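Local atomic coordinates of DNA ligase (Archaeoglobus fulgidus, PDB entry 3GDE), a protein that probably seals nicks in double-stranded DNA during replication, recombination and repair, using ATP and passing through an enzyme-AMP intermediate. Residues 252-260 / 311-320; 425-433 / 531-540. All coordinates share one frame; numbering follows the deposited sequence.

Contact 1 of 2, residues 252-260 / 311-320; sequences KFDGSRVQV and MPFQHVLRRF. With PO4 (phosphate ion), chain C.
The adenylation domain of an ATP-dependent DNA ligase carries the KxDGxR sequence of nucleotidyltransferase motif I, Lys252 to Arg257, and here its Asp254 meets the start of helix 313-320 and its Ser256 the next turns. The Asp254 carboxylate reaches the first turn because chi1 (-178°) swings CG away from the backbone N, and OD1 accepts a weak, bent hydrogen bond from Phe313 N (2.9 Å, N-H...O angle 125°). The same OD1 lies at the edge of the Phe313 ring, near its plane, and 3.2 Å from Phe313 CB. Two waters join the backbones next to this bond, each donating to both Asp254 O and Met311 O. One turn further along the helix, Val316 CB and Leu317 CD2 receive Ser256 OG, at 3.6 and 3.8 Å. Phe320 reaches back from the next turn; its CE1 packs on Ser256 CB and its CZ on Val258 CG1 (3.8 Å). Lys252, the predicted AMP-accepting lysine, turns elsewhere: NZ donates to phosphate O1 at 2.7 Å and forms a salt bridge with Glu398, while Lys420 binds the same ion, probably from the crystallisation liquor. Strand 256-260 and the helix run 47° apart, their axes 9.3 Å from each other at closest. Strand 296-306 pairs with the former through Val302 and Gly300, and Leu335 of strand 335-342 packs on Val316 and Arg319.

Contact 2 of 2, residues 425-433 / 531-540; sequences METLDLVVV and RDDKDVDEAD. With PO4 (phosphate ion), chain D.
Asp429 lies across Arg531 and Lys534 at about a right angle to each, where the first strand of the OB-fold domain meets the loop that leaves strand 526-530. Lys534 NZ donates to Asp429 OD1 (2.9 Å) from well above the carboxylate plane. Arg531 NH1 is 3.3 Å from that oxygen, but the carboxylate and guanidinium planes stand 86° apart and no N-H points at it, which makes the pair a purely electrostatic salt bridge. The guanidinium spends its N-H groups elsewhere: NE and NH2 grip the two oxygens of Asp533 side-on, through their syn lone pairs, and this fork probably fixes its rotation. Lys534 CE lies above one face of the guanidinium, toward the rim. A phosphate ion, probably from the crystallisation liquor, accepts bonds from Arg531 NH1 and NH2 and from Lys534 NZ, the last reaching O4 at 3.0 Å through a chain extended beyond CG. Glu504 of strand 502-506 gives Arg531 NH1 a further salt bridge. Farther along the strand the contact turns apolar, with Val431 CG2 packed on Ala539 CB (3.6 Å) and Val536 CB (3.8 Å), the latter in the short 3-10 segment 536-538. Asp540 ties the end of the loop to the strand twice. Its backbone N donates to Asp429 O at 2.9 Å, and its OD2 takes the nearly straight bond from Asp429 N (2.8 Å, 176°) on the anti lone pair, while OD1 pairs with Arg544.

Contact 1 closes before contact 2 opens along the chain: 252-260 and 311-320 belong to the adenylation domain, 425-433 and 531-540 to the OB-fold domain. They share no strand pairing, yet their centres are about 16 Å apart and they touch directly. Leu317 CD1 of helix 313-320 packs 3.6 Å from Arg531 NE, and Phe313 CE1 lies 3.8 Å from Arg531 NH1. The loop 531-540 is thus held to its own OB-fold strand while pressing on helix 313-320; a second tie to the adenylation domain is the salt bridge of Glu538 with Arg273, just after strand 268-271. Such interdomain packing is consistent with the closed conformation in which the ligase was crystallised.

Contact 1 of 2, residues 252-260 / 311-320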
loop_
_atom_site.group_PDB
_atom_site.type_symbol
_atom_site.label_atom_id
_atom_site.label_comp_id
_atom_site.label_asym_id
_atom_site.label_seq_id
_atom_site.Cartn_x
_atom_site.Cartn_y
_atom_site.Cartn_z
ATOM N N LYS A 252 -6.982 5.437 -22.116
ATOM C CA LYS A 252 -6.381 5.553 -20.801
ATOM C C LYS A 252 -6.604 6.952 -20.238
ATOM O O LYS A 252 -6.012 7.924 -20.720
ATOM C CB LYS A 252 -4.891 5.233 -20.806
ATOM C CG LYS A 252 -4.363 5.164 -19.388
ATOM C CD LYS A 252 -2.940 4.701 -19.334
ATOM C CE LYS A 252 -2.584 4.260 -17.930
ATOM N NZ LYS A 252 -2.694 5.374 -16.958
ATOM N N PHE A 253 -7.443 7.028 -19.204
ATOM C CA PHE A 253 -7.833 8.290 -18.570
ATOM C C PHE A 253 -6.790 8.899 -17.624
ATOM O O PHE A 253 -6.060 8.196 -16.934
ATOM C CB PHE A 253 -9.160 8.113 -17.819
ATOM C CG PHE A 253 -10.293 7.661 -18.696
ATOM C CD1 PHE A 253 -11.044 8.588 -19.420
ATOM C CD2 PHE A 253 -10.614 6.306 -18.797
ATOM C CE1 PHE A 253 -12.096 8.170 -20.237
ATOM C CE2 PHE A 253 -11.661 5.873 -19.615
ATOM C CZ PHE A 253 -12.403 6.804 -20.337
ATOM N N ASP A 254 -6.726 10.223 -17.613
ATOM C CA ASP A 254 -6.022 10.946 -16.568
ATOM C C ASP A 254 -6.970 11.014 -15.372
ATOM O O ASP A 254 -7.807 11.922 -15.268
ATOM C CB ASP A 254 -5.622 12.349 -17.040
ATOM C CG ASP A 254 -4.843 13.133 -15.981
ATOM O OD1 ASP A 254 -4.717 12.653 -14.834
ATOM O OD2 ASP A 254 -4.351 14.237 -16.295
ATOM N N GLY A 255 -6.854 10.025 -14.492
ATOM C CA GLY A 255 -7.692 9.952 -13.304
ATOM C C GLY A 255 -7.169 8.962 -12.282
ATOM O O GLY A 255 -6.004 8.564 -12.341
ATOM N N SER A 256 -8.030 8.580 -11.335
ATOM C CA SER A 256 -7.663 7.614 -10.309
ATOM C C SER A 256 -8.503 6.357 -10.411
ATOM O O SER A 256 -9.721 6.418 -10.414
ATOM C CB SER A 256 -7.787 8.210 -8.915
ATOM O OG SER A 256 -7.024 9.391 -8.818
ATOM N N ARG A 257 -7.831 5.215 -10.470
ATOM C CA ARG A 257 -8.515 3.943 -10.519
ATOM C C ARG A 257 -9.260 3.633 -9.209
ATOM O O ARG A 257 -8.773 3.905 -8.108
ATOM C CB ARG A 257 -7.541 2.837 -10.868
ATOM C CG ARG A 257 -8.238 1.621 -11.412
ATOM C CD ARG A 257 -7.286 0.712 -12.124
ATOM N NE ARG A 257 -7.886 -0.592 -12.339
ATOM C CZ ARG A 257 -7.218 -1.653 -12.775
ATOM N NH1 ARG A 257 -5.913 -1.560 -13.043
ATOM N NH2 ARG A 257 -7.849 -2.810 -12.932
ATOM N N VAL A 258 -10.463 3.101 -9.349
ATOM C CA VAL A 258 -11.271 2.699 -8.212
ATOM C C VAL A 258 -11.978 1.378 -8.484
ATOM O O VAL A 258 -12.082 0.913 -9.638
ATOM C CB VAL A 258 -12.348 3.761 -7.806
ATOM C CG1 VAL A 258 -11.702 5.055 -7.374
ATOM C CG2 VAL A 258 -13.384 3.969 -8.918
ATOM N N GLN A 259 -12.457 0.785 -7.401
ATOM C CA GLN A 259 -13.251 -0.422 -7.475
ATOM C C GLN A 259 -14.531 -0.203 -6.660
ATOM O O GLN A 259 -14.486 0.165 -5.488
ATOM C CB GLN A 259 -12.428 -1.595 -6.959
ATOM C CG GLN A 259 -13.057 -2.937 -7.165
ATOM C CD GLN A 259 -12.195 -4.034 -6.617
ATOM O OE1 GLN A 259 -12.359 -4.448 -5.472
ATOM N NE2 GLN A 259 -11.240 -4.491 -7.417
ATOM N N VAL A 260 -15.667 -0.412 -7.305
ATOM C CA VAL A 260 -16.970 -0.066 -6.736
ATOM C C VAL A 260 -17.769 -1.330 -6.433
ATOM O O VAL A 260 -17.950 -2.185 -7.307
ATOM C CB VAL A 260 -17.753 0.879 -7.692
ATOM C CG1 VAL A 260 -19.217 1.024 -7.264
ATOM C CG2 VAL A 260 -17.066 2.244 -7.760
ATOM N N MET A 311 -9.781 17.564 -15.681
ATOM C CA MET A 311 -8.776 18.070 -14.752
ATOM C C MET A 311 -7.778 16.961 -14.414
ATOM O O MET A 311 -8.105 15.784 -14.558
ATOM C CB MET A 311 -9.453 18.614 -13.494
ATOM C CG MET A 311 -10.351 19.810 -13.760
ATOM S SD MET A 311 -9.383 21.267 -14.229
ATOM C CE MET A 311 -10.527 22.092 -15.331
ATOM N N PRO A 312 -6.564 17.329 -13.950
ATOM C CA PRO A 312 -5.527 16.314 -13.708
ATOM C C PRO A 312 -5.826 15.452 -12.471
ATOM O O PRO A 312 -6.564 15.876 -11.585
ATOM C CB PRO A 312 -4.260 17.154 -13.510
ATOM C CG PRO A 312 -4.762 18.430 -12.926
ATOM C CD PRO A 312 -6.087 18.683 -13.605
ATOM N N PHE A 313 -5.239 14.261 -12.419
ATOM C CA PHE A 313 -5.618 13.238 -11.430
ATOM C C PHE A 313 -5.405 13.621 -9.963
ATOM O O PHE A 313 -6.103 13.109 -9.093
ATOM C CB PHE A 313 -4.929 11.899 -11.733
ATOM C CG PHE A 313 -3.506 11.832 -11.280
ATOM C CD1 PHE A 313 -3.175 11.183 -10.094
ATOM C CD2 PHE A 313 -2.494 12.423 -12.030
ATOM C CE1 PHE A 313 -1.856 11.124 -9.660
ATOM C CE2 PHE A 313 -1.169 12.370 -11.604
ATOM C CZ PHE A 313 -0.851 11.715 -10.418
ATOM N N GLN A 314 -4.442 14.496 -9.687
ATOM C CA GLN A 314 -4.153 14.879 -8.301
ATOM C C GLN A 314 -5.305 15.681 -7.683
ATOM O O GLN A 314 -5.386 15.819 -6.466
ATOM C CB GLN A 314 -2.809 15.617 -8.169
ATOM C CG GLN A 314 -2.791 17.073 -8.683
ATOM C CD GLN A 314 -2.460 17.199 -10.167
ATOM O OE1 GLN A 314 -2.283 18.305 -10.663
ATOM N NE2 GLN A 314 -2.366 16.076 -10.876
ATOM N N HIS A 315 -6.191 16.188 -8.538
ATOM C CA HIS A 315 -7.450 16.779 -8.102
ATOM C C HIS A 315 -8.386 15.719 -7.515
ATOM O O HIS A 315 -9.024 15.961 -6.491
ATOM C CB HIS A 315 -8.127 17.534 -9.253
ATOM C CG HIS A 315 -7.466 18.832 -9.596
ATOM N ND1 HIS A 315 -8.179 19.974 -9.891
ATOM C CD2 HIS A 315 -6.158 19.173 -9.691
ATOM C CE1 HIS A 315 -7.338 20.960 -10.157
ATOM N NE2 HIS A 315 -6.106 20.500 -10.043
ATOM N N VAL A 316 -8.468 14.553 -8.159
ATOM C CA VAL A 316 -9.208 13.420 -7.586
ATOM C C VAL A 316 -8.575 12.999 -6.248
ATOM O O VAL A 316 -9.285 12.683 -5.293
ATOM C CB VAL A 316 -9.288 12.194 -8.541
ATOM C CG1 VAL A 316 -10.116 11.084 -7.908
ATOM C CG2 VAL A 316 -9.879 12.576 -9.902
ATOM N N LEU A 317 -7.242 13.019 -6.185
ATOM C CA LEU A 317 -6.533 12.656 -4.962
ATOM C C LEU A 317 -6.881 13.588 -3.800
ATOM O O LEU A 317 -7.009 13.127 -2.670
ATOM C CB LEU A 317 -5.009 12.582 -5.186
ATOM C CG LEU A 317 -4.464 11.502 -6.135
ATOM C CD1 LEU A 317 -2.939 11.580 -6.227
ATOM C CD2 LEU A 317 -4.926 10.072 -5.756
ATOM N N ARG A 318 -7.036 14.886 -4.084
ATOM C CA ARG A 318 -7.503 15.861 -3.079
ATOM C C ARG A 318 -8.873 15.520 -2.507
ATOM O O ARG A 318 -9.088 15.645 -1.305
ATOM C CB ARG A 318 -7.552 17.274 -3.651
ATOM C CG ARG A 318 -6.210 17.960 -3.694
ATOM C CD ARG A 318 -6.355 19.465 -3.526
ATOM N NE ARG A 318 -5.356 20.173 -4.323
ATOM C CZ ARG A 318 -5.565 20.628 -5.556
ATOM N NH1 ARG A 318 -6.750 20.469 -6.138
ATOM N NH2 ARG A 318 -4.592 21.256 -6.207
ATOM N N ARG A 319 -9.793 15.111 -3.377
ATOM C CA ARG A 319 -11.101 14.612 -2.960
ATOM C C ARG A 319 -10.926 13.419 -2.029
ATOM O O ARG A 319 -11.549 13.367 -0.972
ATOM C CB ARG A 319 -11.955 14.206 -4.172
ATOM C CG ARG A 319 -12.469 15.355 -5.046
ATOM C CD ARG A 319 -13.594 16.160 -4.385
ATOM N NE ARG A 319 -14.597 15.291 -3.784
ATOM C CZ ARG A 319 -15.742 14.936 -4.350
ATOM N NH1 ARG A 319 -16.077 15.393 -5.544
ATOM N NH2 ARG A 319 -16.563 14.125 -3.703
ATOM N N PHE A 320 -10.072 12.475 -2.431
ATOM C CA PHE A 320 -9.739 11.291 -1.622
ATOM C C PHE A 320 -9.203 11.662 -0.237
ATOM O O PHE A 320 -9.516 10.987 0.740
ATOM C CB PHE A 320 -8.720 10.393 -2.348
ATOM C CG PHE A 320 -9.293 9.601 -3.507
ATOM C CD1 PHE A 320 -8.518 8.631 -4.136
ATOM C CD2 PHE A 320 -10.593 9.809 -3.959
ATOM C CE1 PHE A 320 -9.017 7.895 -5.201
ATOM C CE2 PHE A 320 -11.107 9.076 -5.031
ATOM C CZ PHE A 320 -10.314 8.117 -5.655
HETATM P P PO4 C . 0.187 5.028 -14.693
HETATM O O1 PO4 C . -0.773 6.102 -15.148
HETATM O O2 PO4 C . 0.921 4.392 -15.846
HETATM O O3 PO4 C . 1.173 5.640 -13.728
HETATM O O4 PO4 C . -0.603 3.946 -14.008
HETATM O O HOH W 1 -8.625 13.423 -13.047
HETATM O O HOH W 2 -8.803 14.181 -16.633
#

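Contact 2 of 2, residues 425-433 / 531-540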
loop_
_atom_site.group_PDB
_atom_site.type_symbol
_atom_site.label_atom_id
_atom_site.label_comp_id
_atom_site.label_asym_id
_atom_site.label_seq_id
_atom_site.Cartn_x
_atom_site.Cartn_y
_atom_site.Cartn_z
ATOM N N MET A 425 5.923 9.664 -20.304
ATOM C CA MET A 425 6.572 8.578 -19.579
ATOM C C MET A 425 6.038 8.351 -18.150
ATOM O O MET A 425 5.217 9.117 -17.641
ATOM C CB MET A 425 8.104 8.682 -19.641
ATOM C CG MET A 425 8.709 10.015 -19.337
ATOM S SD MET A 425 10.499 10.010 -19.698
ATOM C CE MET A 425 11.090 8.553 -18.819
ATOM N N GLU A 426 6.474 7.257 -17.533
ATOM C CA GLU A 426 6.019 6.893 -16.196
ATOM C C GLU A 426 6.677 7.770 -15.154
ATOM O O GLU A 426 7.799 8.230 -15.352
ATOM C CB GLU A 426 6.342 5.426 -15.891
ATOM C CG GLU A 426 5.623 4.430 -16.779
ATOM C CD GLU A 426 4.130 4.596 -16.733
ATOM O OE1 GLU A 426 3.565 5.046 -17.743
ATOM O OE2 GLU A 426 3.521 4.299 -15.680
ATOM N N THR A 427 5.956 8.028 -14.066
ATOM C CA THR A 427 6.587 8.503 -12.847
ATOM C C THR A 427 6.674 7.310 -11.913
ATOM O O THR A 427 6.042 6.271 -12.156
ATOM C CB THR A 427 5.848 9.678 -12.174
ATOM O OG1 THR A 427 4.508 9.295 -11.818
ATOM C CG2 THR A 427 5.829 10.901 -13.083
ATOM N N LEU A 428 7.484 7.443 -10.868
ATOM C CA LEU A 428 7.644 6.379 -9.887
ATOM C C LEU A 428 7.268 6.892 -8.529
ATOM O O LEU A 428 7.435 8.074 -8.235
ATOM C CB LEU A 428 9.089 5.877 -9.858
ATOM C CG LEU A 428 9.544 5.036 -11.052
ATOM C CD1 LEU A 428 11.067 5.038 -11.129
ATOM C CD2 LEU A 428 8.969 3.619 -10.972
ATOM N N ASP A 429 6.744 6.013 -7.693
ATOM C CA ASP A 429 6.588 6.384 -6.316
ATOM C C ASP A 429 7.563 5.609 -5.432
ATOM O O ASP A 429 7.614 4.375 -5.457
ATOM C CB ASP A 429 5.130 6.324 -5.900
ATOM C CG ASP A 429 4.407 7.663 -6.148
ATOM O OD1 ASP A 429 3.703 7.834 -7.182
ATOM O OD2 ASP A 429 4.584 8.565 -5.292
ATOM N N LEU A 430 8.387 6.376 -4.721
ATOM C CA LEU A 430 9.554 5.860 -4.044
ATOM C C LEU A 430 9.562 6.323 -2.591
ATOM O O LEU A 430 9.113 7.419 -2.277
ATOM C CB LEU A 430 10.842 6.292 -4.781
ATOM C CG LEU A 430 10.972 5.867 -6.259
ATOM C CD1 LEU A 430 12.052 6.667 -7.005
ATOM C CD2 LEU A 430 11.204 4.346 -6.415
ATOM N N VAL A 431 10.056 5.467 -1.707
ATOM C CA VAL A 431 10.100 5.778 -0.278
ATOM C C VAL A 431 11.237 6.766 -0.003
ATOM O O VAL A 431 12.323 6.631 -0.552
ATOM C CB VAL A 431 10.290 4.490 0.594
ATOM C CG1 VAL A 431 10.205 4.826 2.102
ATOM C CG2 VAL A 431 9.251 3.449 0.230
ATOM N N VAL A 432 10.972 7.753 0.845
ATOM C CA VAL A 432 12.020 8.651 1.318
ATOM C C VAL A 432 12.743 8.022 2.509
ATOM O O VAL A 432 12.222 7.984 3.632
ATOM C CB VAL A 432 11.461 10.021 1.707
ATOM C CG1 VAL A 432 12.617 11.005 1.980
ATOM C CG2 VAL A 432 10.562 10.534 0.625
ATOM N N VAL A 433 13.934 7.506 2.246
ATOM C CA VAL A 433 14.715 6.795 3.264
ATOM C C VAL A 433 15.798 7.665 3.919
ATOM O O VAL A 433 16.377 7.292 4.945
ATOM C CB VAL A 433 15.314 5.475 2.706
ATOM C CG1 VAL A 433 14.193 4.500 2.342
ATOM C CG2 VAL A 433 16.243 5.732 1.501
ATOM N N ARG A 531 3.095 11.706 -1.985
ATOM C CA ARG A 531 1.937 10.826 -2.127
ATOM C C ARG A 531 1.447 10.284 -0.780
ATOM O O ARG A 531 1.879 9.234 -0.314
ATOM C CB ARG A 531 2.194 9.716 -3.157
ATOM C CG ARG A 531 2.465 10.250 -4.574
ATOM C CD ARG A 531 1.224 10.931 -5.197
ATOM N NE ARG A 531 0.156 9.965 -5.446
ATOM C CZ ARG A 531 -0.002 9.275 -6.575
ATOM N NH1 ARG A 531 0.816 9.465 -7.610
ATOM N NH2 ARG A 531 -1.004 8.412 -6.673
ATOM N N ASP A 532 0.538 11.030 -0.161
ATOM C CA ASP A 532 -0.101 10.594 1.086
ATOM C C ASP A 532 -1.009 9.387 0.876
ATOM O O ASP A 532 -1.232 8.613 1.804
ATOM C CB ASP A 532 -0.901 11.737 1.722
ATOM C CG ASP A 532 -0.011 12.748 2.424
ATOM O OD1 ASP A 532 1.053 12.342 2.954
ATOM O OD2 ASP A 532 -0.388 13.947 2.456
ATOM N N ASP A 533 -1.521 9.234 -0.344
ATOM C CA ASP A 533 -2.361 8.088 -0.704
ATOM C C ASP A 533 -1.581 6.759 -0.742
ATOM O O ASP A 533 -2.165 5.697 -0.998
ATOM C CB ASP A 533 -3.067 8.345 -2.050
ATOM C CG ASP A 533 -2.090 8.608 -3.196
ATOM O OD1 ASP A 533 -1.215 9.492 -3.046
ATOM O OD2 ASP A 533 -2.204 7.938 -4.257
ATOM N N LYS A 534 -0.271 6.826 -0.491
ATOM C CA LYS A 534 0.615 5.672 -0.631
ATOM C C LYS A 534 1.461 5.407 0.621
ATOM O O LYS A 534 2.237 6.270 1.053
ATOM C CB LYS A 534 1.533 5.826 -1.855
ATOM C CG LYS A 534 0.811 5.920 -3.176
ATOM C CD LYS A 534 1.758 5.735 -4.322
ATOM C CE LYS A 534 1.022 5.650 -5.645
ATOM N NZ LYS A 534 1.976 5.588 -6.797
ATOM N N ASP A 535 1.299 4.210 1.189
ATOM C CA ASP A 535 2.165 3.709 2.264
ATOM C C ASP A 535 3.458 3.152 1.658
ATOM O O ASP A 535 3.522 2.940 0.446
ATOM C CB ASP A 535 1.459 2.589 3.038
ATOM C CG ASP A 535 0.378 3.097 3.965
ATOM O OD1 ASP A 535 0.469 4.252 4.446
ATOM O OD2 ASP A 535 -0.564 2.320 4.235
ATOM N N VAL A 536 4.465 2.883 2.487
ATOM C CA VAL A 536 5.752 2.376 1.975
ATOM C C VAL A 536 5.619 1.038 1.255
ATOM O O VAL A 536 6.383 0.757 0.337
ATOM C CB VAL A 536 6.920 2.314 3.034
ATOM C CG1 VAL A 536 6.633 3.164 4.232
ATOM C CG2 VAL A 536 7.248 0.872 3.456
ATOM N N ASP A 537 4.642 0.220 1.634
ATOM C CA ASP A 537 4.455 -1.030 0.896
ATOM C C ASP A 537 3.624 -0.872 -0.385
ATOM O O ASP A 537 3.351 -1.854 -1.068
ATOM C CB ASP A 537 3.999 -2.189 1.799
ATOM C CG ASP A 537 2.603 -2.007 2.339
ATOM O OD1 ASP A 537 1.672 -1.808 1.517
ATOM O OD2 ASP A 537 2.436 -2.095 3.586
ATOM N N GLU A 538 3.260 0.364 -0.728
ATOM C CA GLU A 538 2.699 0.646 -2.055
ATOM C C GLU A 538 3.672 1.402 -2.978
ATOM O O GLU A 538 3.285 1.846 -4.057
ATOM C CB GLU A 538 1.339 1.352 -1.975
ATOM C CG GLU A 538 0.195 0.476 -1.469
ATOM C CD GLU A 538 -0.027 -0.813 -2.293
ATOM O OE1 GLU A 538 -0.534 -1.796 -1.708
ATOM O OE2 GLU A 538 0.298 -0.862 -3.511
ATOM N N ALA A 539 4.932 1.519 -2.558
ATOM C CA ALA A 539 5.968 2.096 -3.396
ATOM C C ALA A 539 6.260 1.127 -4.522
ATOM O O ALA A 539 6.060 -0.080 -4.380
ATOM C CB ALA A 539 7.224 2.370 -2.598
ATOM N N ASP A 540 6.732 1.654 -5.641
ATOM C CA ASP A 540 7.057 0.811 -6.778
ATOM C C ASP A 540 8.165 -0.179 -6.447
ATOM O O ASP A 540 9.076 0.122 -5.676
ATOM C CB ASP A 540 7.378 1.657 -8.007
ATOM C CG ASP A 540 6.124 2.238 -8.638
ATOM O OD1 ASP A 540 5.359 1.459 -9.262
ATOM O OD2 ASP A 540 5.895 3.457 -8.495
HETATM P P PO4 D . -0.130 6.500 -9.831
HETATM O O1 PO4 D . -1.370 6.901 -9.070
HETATM O O2 PO4 D . -0.477 6.323 -11.294
HETATM O O3 PO4 D . 0.913 7.592 -9.713
HETATM O O4 PO4 D . 0.401 5.198 -9.270
#